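Local structure of possible substrate binding protein of ABC transporter system (Rhodopseudomonas palustris, 3N0X) at residues Q140-A145 / T168-A173; D129-A134 / V158-E163. The protein probably binds a branched-chain amino acid or a related small solute and delivers it to an ABC transporter for uptake. All coordinates share one frame; numbering follows the deposited sequence. Where two conformers were deposited one is given.

How the contacts relate
From the N terminus, the chain runs through helix 126-137, strand 142-149, helix 152-165 and strand 171-178. Contact 2 pairs the first helix with the second. Contact 1 pairs the first strand with the second, and it closes the beta-alpha-beta unit around helix 152-165. The four segments alternate along the chain, so the two loops cross and neither nests inside the other. Their centres lie about 13 Å apart. Ile144, Thr168 and Leu172 of contact 1 touch Phe161, Ala134 and Lys162 of contact 2, respectively. Together the contacts tie two neighbouring helices to the edge of a four-stranded parallel sheet, within the periplasmic binding protein fold.

Contact 1 (Q140-A145 / T168-A173)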
loop_
_atom_site.group_PDB
_atom_site.type_symbol
_atom_site.label_atom_id
_atom_site.label_comp_id
_atom_site.label_asym_id
_atom_site.label_seq_id
_atom_site.Cartn_x
_atom_site.Cartn_y
_atom_site.Cartn_z
ATOM N N GLN A 140 -12.995 5.531 22.003
ATOM C CA GLN A 140 -14.037 5.342 22.983
ATOM C C GLN A 140 -15.324 6.023 22.479
ATOM O O GLN A 140 -15.289 7.104 21.882
ATOM C CB GLN A 140 -13.588 5.977 24.315
ATOM C CG GLN A 140 -14.481 5.601 25.449
ATOM C CD GLN A 140 -14.426 4.105 25.754
ATOM O OE1 GLN A 140 -13.361 3.566 26.085
ATOM N NE2 GLN A 140 -15.571 3.432 25.647
ATOM N N GLY A 141 -16.463 5.402 22.686
ATOM C CA GLY A 141 -17.727 5.978 22.196
ATOM C C GLY A 141 -18.100 5.650 20.751
ATOM O O GLY A 141 -19.038 6.248 20.191
ATOM N N VAL A 142 -17.367 4.718 20.153
ATOM C CA VAL A 142 -17.614 4.275 18.784
ATOM C C VAL A 142 -17.948 2.777 18.757
ATOM O O VAL A 142 -17.279 1.974 19.416
ATOM C CB VAL A 142 -16.372 4.508 17.917
ATOM C CG1 VAL A 142 -16.550 3.913 16.510
ATOM C CG2 VAL A 142 -16.030 6.014 17.830
ATOM N N THR A 143 -18.985 2.416 17.982
ATOM C CA THR A 143 -19.331 1.021 17.712
ATOM C C THR A 143 -19.256 0.826 16.211
ATOM O O THR A 143 -19.780 1.653 15.466
ATOM C CB THR A 143 -20.741 0.669 18.221
ATOM O OG1 THR A 143 -20.801 1.005 19.629
ATOM C CG2 THR A 143 -21.059 -0.842 18.035
ATOM N N ILE A 144 -18.630 -0.286 15.795
ATOM C CA ILE A 144 -18.368 -0.594 14.416
ATOM C C ILE A 144 -19.013 -1.931 14.036
ATOM O O ILE A 144 -19.054 -2.872 14.828
ATOM C CB ILE A 144 -16.850 -0.635 14.163
ATOM C CG1 ILE A 144 -16.320 0.792 14.320
ATOM C CG2 ILE A 144 -16.517 -1.166 12.755
ATOM C CD1 ILE A 144 -14.902 0.890 14.556
ATOM N N ALA A 145 -19.570 -1.993 12.818
ATOM C CA ALA A 145 -19.897 -3.247 12.171
ATOM C C ALA A 145 -19.078 -3.305 10.899
ATOM O O ALA A 145 -18.937 -2.279 10.191
ATOM C CB ALA A 145 -21.400 -3.319 11.786
ATOM N N THR A 168 -8.307 0.181 21.046
ATOM C CA THR A 168 -8.682 1.569 20.794
ATOM C C THR A 168 -9.800 2.133 21.666
ATOM O O THR A 168 -9.998 3.354 21.690
ATOM C CB THR A 168 -9.178 1.767 19.333
ATOM O OG1 THR A 168 -10.459 1.123 19.135
ATOM C CG2 THR A 168 -8.138 1.254 18.309
ATOM N N GLY A 169 -10.552 1.268 22.333
ATOM C CA GLY A 169 -11.766 1.691 23.054
ATOM C C GLY A 169 -13.076 1.528 22.266
ATOM O O GLY A 169 -14.167 1.552 22.854
ATOM N N ALA A 170 -12.991 1.319 20.949
ATOM C CA ALA A 170 -14.179 1.063 20.130
ATOM C C ALA A 170 -14.648 -0.379 20.296
ATOM O O ALA A 170 -13.842 -1.261 20.591
ATOM C CB ALA A 170 -13.853 1.318 18.658
ATOM N N THR A 171 -15.945 -0.588 20.072
ATOM C CA THR A 171 -16.575 -1.916 20.174
ATOM C C THR A 171 -16.899 -2.387 18.760
ATOM O O THR A 171 -17.365 -1.594 17.938
ATOM C CB THR A 171 -17.869 -1.829 21.022
ATOM O OG1 THR A 171 -17.508 -1.437 22.357
ATOM C CG2 THR A 171 -18.607 -3.153 21.083
ATOM N N LEU A 172 -16.675 -3.668 18.496
ATOM C CA LEU A 172 -17.087 -4.308 17.247
ATOM C C LEU A 172 -18.369 -5.068 17.502
ATOM O O LEU A 172 -18.371 -6.061 18.222
ATOM C CB LEU A 172 -15.998 -5.256 16.735
ATOM C CG LEU A 172 -16.322 -6.078 15.481
ATOM C CD1 LEU A 172 -16.520 -5.142 14.298
ATOM C CD2 LEU A 172 -15.244 -7.149 15.196
ATOM N N ALA A 173 -19.466 -4.619 16.909
ATOM C CA ALA A 173 -20.778 -5.212 17.154
ATOM C C ALA A 173 -21.033 -6.473 16.334
ATOM O O ALA A 173 -21.678 -7.416 16.799
ATOM C CB ALA A 173 -21.855 -4.206 16.817
HETATM O O HOH W 1 -14.712 0.340 25.425
HETATM O O HOH W 2 -16.864 2.352 22.408
#
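Val142 and Thr171 begin a parallel strand pairing through a bond from Thr171 N to Val142 O, 3.0 Å long. Two more follow. Ile144 N donates to Thr171 O, and Ala173 N donates to Ile144 O at 2.7 Å. Thr143 and Thr171 face one side of the sheet; Ile144 and Leu172 face the other.

Leu172 reaches back across the pair. Its CB leads to CG, anti to the backbone N (chi1 176°). The bend at chi2 (64°) sets Leu172 CD1, which lies 3.4 Å from Ile144 O and also packs on Ile144 CG2. The other branch, CD2, packs on Lys162 of helix 152-165. On the Thr143 side, Thr143 CG2 meets Ala173 CB at 3.7 Å, and both residues touch Leu196.

Before the strands, two waters join the loops. One accepts from Gln140 NE2 and donates to Gly169 O. The second donates to Gly169 O at 2.8 Å and to Val142 O. Thr168 OG1 accepts from Ala170 N in an ST turn, at 3.1 Å, and is also hydrogen-bonded to Leu165 O of helix 152-165.

The main chain thus carries the direct polar contact between the segments, while small and branched apolar groups pack around it. Water bridges the more exposed end, where the strands have not yet paired.

Contact 2 (D129-A134 / V158-E163); sequences DAISNA and VAAFKE
Ala134 packs on Phe161 in a CH-pi contact. Its CB sits over one ring face, 4.0 Å from the ring centroid and offset toward the rim. Phe161 CG is anti to the backbone N (chi1 177°), and ring atom CD2 comes 3.6 Å from Ala134 CB. At the ring edge, Ala130 O lies near the ring plane, 3.5 Å from Phe161 CD2. Replacing Phe161 with an alanine would probably leave a gap beside Ala134 and deprive its methyl of the ring face.

The other apolar contacts are aliphatic. Ala130 CB meets Ala160 CB at 4.1 Å. Ile131 CG1 lies 4.2 Å from Ala160 CB and closer to Ala160 O. The small side chains of Ala130, Ala134 and Ala160 are consistent with the close approach of the axes of 129-134 and 158-163, 7.7 Å at an angle of 35°.

Asn133 makes polar bonds both inside its helix and beyond it. Its ND2 donates to Asp129 O, from the opposite face of the carbonyl plane to Asn133 N, which also donates to this oxygen. Asn133 OD1 accepts from Trp206 NE1 and Ala253 N.

The Phe161 ring stacks with Trp206. The two helices lie side by side next to the parallel sheet, and Phe161 touches both helix 126-137 and the strands 142-149 and 202-207.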
loop_
_atom_site.group_PDB
_atom_site.type_symbol
_atom_site.label_atom_id
_atom_site.label_comp_id
_atom_site.label_asym_id
_atom_site.label_seq_id
_atom_site.Cartn_x
_atom_site.Cartn_y
_atom_site.Cartn_z
ATOM N N ASP A 129 -2.929 -1.638 5.779
ATOM C CA ASP A 129 -4.166 -0.963 5.376
ATOM C C ASP A 129 -5.276 -1.129 6.456
ATOM O O ASP A 129 -5.841 -0.172 6.962
ATOM C CB ASP A 129 -4.626 -1.454 4.008
ATOM C CG ASP A 129 -3.885 -0.771 2.854
ATOM O OD1 ASP A 129 -3.382 0.356 3.047
ATOM O OD2 ASP A 129 -3.901 -1.333 1.739
ATOM N N ALA A 130 -5.532 -2.372 6.859
ATOM C CA ALA A 130 -6.622 -2.643 7.754
ATOM C C ALA A 130 -6.385 -2.061 9.137
ATOM O O ALA A 130 -7.273 -1.466 9.731
ATOM C CB ALA A 130 -6.857 -4.190 7.816
ATOM N N ILE A 131 -5.164 -2.230 9.641
ATOM C CA ILE A 131 -4.812 -1.731 10.936
ATOM C C ILE A 131 -4.876 -0.199 11.012
ATOM O O ILE A 131 -5.401 0.373 11.981
ATOM C CB ILE A 131 -3.409 -2.286 11.346
ATOM C CG1 ILE A 131 -3.515 -3.780 11.597
ATOM C CG2 ILE A 131 -2.870 -1.562 12.570
ATOM C CD1 ILE A 131 -2.162 -4.529 11.641
ATOM N N SER A 132 -4.310 0.471 10.013
ATOM C CA SER A 132 -4.381 1.912 9.979
ATOM C C SER A 132 -5.843 2.394 10.039
ATOM O O SER A 132 -6.136 3.399 10.678
ATOM C CB SER A 132 -3.675 2.478 8.734
ATOM O OG SER A 132 -4.317 2.107 7.521
ATOM N N ASN A 133 -6.749 1.722 9.347
ATOM C CA ASN A 133 -8.166 2.082 9.436
ATOM C C ASN A 133 -8.746 1.946 10.834
ATOM O O ASN A 133 -9.463 2.815 11.314
ATOM C CB ASN A 133 -8.983 1.318 8.389
ATOM C CG ASN A 133 -8.929 1.981 7.039
ATOM O OD1 ASN A 133 -9.806 2.809 6.724
ATOM N ND2 ASN A 133 -7.899 1.681 6.249
ATOM N N ALA A 134 -8.400 0.857 11.517
ATOM C CA ALA A 134 -8.892 0.641 12.878
ATOM C C ALA A 134 -8.372 1.707 13.827
ATOM O O ALA A 134 -9.119 2.234 14.657
ATOM C CB ALA A 134 -8.499 -0.762 13.382
ATOM N N VAL A 158 -10.353 -8.090 7.901
ATOM C CA VAL A 158 -11.181 -7.827 9.089
ATOM C C VAL A 158 -10.524 -8.385 10.337
ATOM O O VAL A 158 -10.555 -7.744 11.383
ATOM C CB VAL A 158 -12.619 -8.323 8.935
ATOM C CG1 VAL A 158 -13.394 -8.220 10.299
ATOM C CG2 VAL A 158 -13.364 -7.563 7.833
ATOM N N ALA A 159 -9.854 -9.537 10.232
ATOM C CA ALA A 159 -9.146 -10.054 11.394
ATOM C C ALA A 159 -8.119 -9.074 11.913
ATOM O O ALA A 159 -7.998 -8.839 13.125
ATOM C CB ALA A 159 -8.501 -11.439 11.084
ATOM N N ALA A 160 -7.340 -8.495 11.007
ATOM C CA ALA A 160 -6.296 -7.518 11.377
ATOM C C ALA A 160 -6.895 -6.238 11.984
ATOM O O ALA A 160 -6.416 -5.695 12.988
ATOM C CB ALA A 160 -5.417 -7.202 10.174
ATOM N N PHE A 161 -7.965 -5.768 11.343
ATOM C CA PHE A 161 -8.710 -4.617 11.824
ATOM C C PHE A 161 -9.212 -4.858 13.247
ATOM O O PHE A 161 -9.066 -3.980 14.101
ATOM C CB PHE A 161 -9.873 -4.350 10.823
ATOM C CG PHE A 161 -10.799 -3.237 11.190
ATOM C CD1 PHE A 161 -11.920 -3.469 11.973
ATOM C CD2 PHE A 161 -10.589 -1.945 10.686
ATOM C CE1 PHE A 161 -12.800 -2.433 12.276
ATOM C CE2 PHE A 161 -11.489 -0.915 10.955
ATOM C CZ PHE A 161 -12.584 -1.150 11.791
ATOM N N LYS A 162 -9.843 -6.029 13.471
ATOM C CA LYS A 162 -10.476 -6.400 14.756
ATOM C C LYS A 162 -9.447 -6.453 15.879
ATOM O O LYS A 162 -9.664 -5.938 16.956
ATOM C CB LYS A 162 -11.184 -7.747 14.603
ATOM C CG LYS A 162 -11.781 -8.364 15.858
ATOM C CD LYS A 162 -12.479 -9.651 15.412
ATOM C CE LYS A 162 -13.237 -10.338 16.528
ATOM N NZ LYS A 162 -13.948 -11.512 15.932
ATOM N N GLU A 163 -8.295 -7.021 15.592
ATOM C CA GLU A 163 -7.256 -7.089 16.606
ATOM C C GLU A 163 -6.751 -5.687 16.981
ATOM O O GLU A 163 -6.590 -5.391 18.176
ATOM C CB GLU A 163 -6.155 -8.047 16.169
ATOM C CG GLU A 163 -4.980 -8.165 17.136
ATOM C CD GLU A 163 -5.336 -8.708 18.525
ATOM O OE1 GLU A 163 -6.348 -9.436 18.689
ATOM O OE2 GLU A 163 -4.566 -8.411 19.466
#